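Local atomic coordinates of cytosolic phospholipase A2 delta (Homo sapiens, PDB entry 5IZ5), a protein that hydrolyses the sn-2 ester of glycerophospholipids in a calcium-dependent manner, releasing a free fatty acid with a preference for linoleic acid. Residues S399-F404 / P585-A590. The protein carries 3 engineered substitutions. Sequence-based numbering, arbitrary orientation.
Sequences SKLEVF and PGTALA. With SO4 (sulfate ion), chain M.
The F404 ring lies against L589, whose CG sits 4.0 Å from the ring centroid, 5° off the ring normal, a CH-pi contact made squarely over one face. CB of L589 reaches CD2 of F404 at 4.1 Å, and CD1 of L589 extends toward CZ of F404, so the leucine spans the ring from its root to its far end. With CG of F404 anti to the carbonyl carbon (chi1 -54°), the ring is presented to the first turn of helix 588-593. L409 and Y412 of helix 406-422 and V435 of helix 428-441 also pack on F404, and W543 adds to the surroundings of L589; this is the tight, buried part of the contact. Replacing F404 by alanine would remove the face under CG of L589 and is likely to open a gap between the loop and the helix start. Toward solvent the packing thins: methyl CD2 of L401 meets CG2 of T587 at 3.9 Å, the two side chains crossing at about a right angle, and the exposed A588 places CB 3.8 Å from O of F404. T587 is the N-cap, its OG1 accepting from N of A590 at 3.0 Å, which holds the helix start while CG2 remains turned to L401. On the far side of L401 the loop binds a sulfate, probably from the crystallisation liquor: N of K400 donates to O2 at 2.8 Å and N of L401 to O4 at 2.9 Å, with T776 and S581 as further ligands. The contact thus joins the loop 399-404 to helix 588-593, away from the catalytic site. Polar groups of both segments bond within their own segment, to the sulfate or to other parts of the chain such as M775 and R408, while the join itself rests on carbon contacts, implying cohesion through shape and burial.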
ATOM      1  N   SER B 399     -23.503 -16.628  17.665  1.00 50.57           N
ATOM      2  CA  SER B 399     -23.110 -15.748  18.767  1.00 52.61           C
ATOM      3  C   SER B 399     -21.618 -15.438  18.721  1.00 52.47           C
ATOM      4  O   SER B 399     -20.791 -16.341  18.676  1.00 50.88           O
ATOM      5  CB  SER B 399     -23.449 -16.378  20.119  1.00 52.78           C
ATOM      6  OG  SER B 399     -22.865 -15.640  21.182  1.00 53.52           O
ATOM      7  N   LYS B 400     -21.289 -14.156  18.753  1.00 53.80           N
ATOM      8  CA  LYS B 400     -19.905 -13.720  18.717  1.00 57.42           C
ATOM      9  C   LYS B 400     -19.288 -13.621  20.102  1.00 60.27           C
ATOM     10  O   LYS B 400     -18.113 -13.297  20.222  1.00 64.23           O
ATOM     11  CB  LYS B 400     -19.779 -12.391  17.974  1.00 57.27           C
ATOM     12  CG  LYS B 400     -20.371 -12.433  16.571  1.00 57.19           C
ATOM     13  CD  LYS B 400     -19.771 -13.555  15.729  1.00 56.28           C
ATOM     14  CE  LYS B 400     -20.157 -13.447  14.263  1.00 55.92           C
ATOM     15  NZ  LYS B 400     -21.633 -13.494  14.058  1.00 56.69           N
ATOM     16  N   LEU B 401     -20.056 -13.924  21.145  1.00 58.53           N
ATOM     17  CA  LEU B 401     -19.485 -14.051  22.465  1.00 58.54           C
ATOM     18  C   LEU B 401     -18.999 -15.476  22.659  1.00 57.24           C
ATOM     19  O   LEU B 401     -17.903 -15.686  23.171  1.00 57.83           O
ATOM     20  CB  LEU B 401     -20.490 -13.648  23.546  1.00 59.78           C
ATOM     21  CG  LEU B 401     -21.003 -12.209  23.422  1.00 60.80           C
ATOM     22  CD1 LEU B 401     -22.127 -11.965  24.416  1.00 61.62           C
ATOM     23  CD2 LEU B 401     -19.886 -11.189  23.604  1.00 60.40           C
ATOM     24  N   GLU B 402     -19.791 -16.452  22.222  1.00 56.55           N
ATOM     25  CA  GLU B 402     -19.415 -17.861  22.379  1.00 58.61           C
ATOM     26  C   GLU B 402     -18.352 -18.309  21.359  1.00 55.67           C
ATOM     27  O   GLU B 402     -17.697 -19.325  21.568  1.00 55.94           O
ATOM     28  CB  GLU B 402     -20.654 -18.767  22.360  1.00 62.21           C
ATOM     29  CG  GLU B 402     -21.122 -19.184  20.996  1.00 65.72           C
ATOM     30  CD  GLU B 402     -22.463 -19.900  20.997  1.00 68.29           C
ATOM     31  OE1 GLU B 402     -23.128 -19.969  22.054  1.00 69.94           O
ATOM     32  OE2 GLU B 402     -22.851 -20.398  19.922  1.00 70.01           O
ATOM     33  N   VAL B 403     -18.161 -17.549  20.279  1.00 53.37           N
ATOM     34  CA  VAL B 403     -17.105 -17.853  19.302  1.00 53.28           C
ATOM     35  C   VAL B 403     -15.727 -17.741  19.970  1.00 51.15           C
ATOM     36  O   VAL B 403     -14.806 -18.497  19.640  1.00 50.13           O
ATOM     37  CB  VAL B 403     -17.191 -16.932  18.052  1.00 54.47           C
ATOM     38  CG1 VAL B 403     -15.924 -17.006  17.225  1.00 56.47           C
ATOM     39  CG2 VAL B 403     -18.360 -17.318  17.153  1.00 56.32           C
ATOM     40  N   PHE B 404     -15.610 -16.826  20.932  1.00 50.16           N
ATOM     41  CA  PHE B 404     -14.378 -16.635  21.703  1.00 49.99           C
ATOM     42  C   PHE B 404     -14.281 -17.599  22.886  1.00 47.26           C
ATOM     43  O   PHE B 404     -14.171 -17.213  24.045  1.00 46.79           O
ATOM     44  CB  PHE B 404     -14.253 -15.170  22.114  1.00 50.28           C
ATOM     45  CG  PHE B 404     -14.361 -14.233  20.944  1.00 51.44           C
ATOM     46  CD1 PHE B 404     -13.526 -14.401  19.851  1.00 53.06           C
ATOM     47  CD2 PHE B 404     -15.311 -13.224  20.903  1.00 53.86           C
ATOM     48  CE1 PHE B 404     -13.615 -13.576  18.746  1.00 53.44           C
ATOM     49  CE2 PHE B 404     -15.404 -12.388  19.798  1.00 55.36           C
ATOM     50  CZ  PHE B 404     -14.560 -12.567  18.717  1.00 54.13           C
ATOM     51  N   PRO B 585     -15.783  -3.968  26.201  1.00 67.97           N
ATOM     52  CA  PRO B 585     -14.574  -4.091  27.034  1.00 66.85           C
ATOM     53  C   PRO B 585     -14.525  -5.256  28.035  1.00 62.24           C
ATOM     54  O   PRO B 585     -13.440  -5.578  28.522  1.00 65.34           O
ATOM     55  CB  PRO B 585     -14.528  -2.758  27.806  1.00 67.52           C
ATOM     56  CG  PRO B 585     -15.583  -1.885  27.217  1.00 68.14           C
ATOM     57  CD  PRO B 585     -16.589  -2.799  26.595  1.00 68.76           C
ATOM     58  N   GLY B 586     -15.659  -5.874  28.352  1.00 56.36           N
ATOM     59  CA  GLY B 586     -15.673  -6.948  29.353  1.00 54.16           C
ATOM     60  C   GLY B 586     -15.668  -8.370  28.808  1.00 50.85           C
ATOM     61  O   GLY B 586     -15.952  -9.321  29.540  1.00 48.25           O
ATOM     62  N   THR B 587     -15.319  -8.545  27.537  1.00 49.89           N
ATOM     63  CA  THR B 587     -15.529  -9.854  26.901  1.00 48.74           C
ATOM     64  C   THR B 587     -14.398 -10.815  27.255  1.00 46.81           C
ATOM     65  O   THR B 587     -13.369 -10.412  27.805  1.00 47.14           O
ATOM     66  CB  THR B 587     -15.642  -9.777  25.362  1.00 48.47           C
ATOM     67  OG1 THR B 587     -14.493  -9.115  24.819  1.00 47.59           O
ATOM     68  CG2 THR B 587     -16.918  -9.047  24.920  1.00 48.88           C
ATOM     69  N   ALA B 588     -14.594 -12.090  26.943  1.00 45.32           N
ATOM     70  CA  ALA B 588     -13.511 -13.061  27.045  1.00 44.97           C
ATOM     71  C   ALA B 588     -12.345 -12.613  26.162  1.00 44.61           C
ATOM     72  O   ALA B 588     -11.185 -12.746  26.540  1.00 44.99           O
ATOM     73  CB  ALA B 588     -13.992 -14.449  26.650  1.00 44.10           C
ATOM     74  N   LEU B 589     -12.668 -12.048  25.001  1.00 45.07           N
ATOM     75  CA  LEU B 589     -11.663 -11.573  24.057  1.00 45.74           C
ATOM     76  C   LEU B 589     -10.832 -10.461  24.689  1.00 45.96           C
ATOM     77  O   LEU B 589      -9.604 -10.495  24.647  1.00 43.81           O
ATOM     78  CB  LEU B 589     -12.327 -11.051  22.776  1.00 45.11           C
ATOM     79  CG  LEU B 589     -11.591 -11.125  21.432  1.00 46.81           C
ATOM     80  CD1 LEU B 589     -11.927  -9.892  20.596  1.00 45.53           C
ATOM     81  CD2 LEU B 589     -10.082 -11.286  21.540  1.00 46.72           C
ATOM     82  N   ALA B 590     -11.517  -9.473  25.262  1.00 46.78           N
ATOM     83  CA  ALA B 590     -10.855  -8.346  25.906  1.00 45.96           C
ATOM     84  C   ALA B 590     -10.046  -8.806  27.106  1.00 44.23           C
ATOM     85  O   ALA B 590      -8.914  -8.381  27.295  1.00 43.29           O
ATOM     86  CB  ALA B 590     -11.875  -7.297  26.329  1.00 46.78           C
TER
HETATM   87  S   SO4 M 901     -23.607 -12.280  20.100  1.00123.32           S
HETATM   88  O1  SO4 M 901     -24.957 -12.799  19.774  1.00122.98           O
HETATM   89  O2  SO4 M 901     -22.897 -11.911  18.855  1.00121.18           O
HETATM   90  O3  SO4 M 901     -23.732 -11.095  20.975  1.00120.14           O
HETATM   91  O4  SO4 M 901     -22.832 -13.315  20.816  1.00123.30           O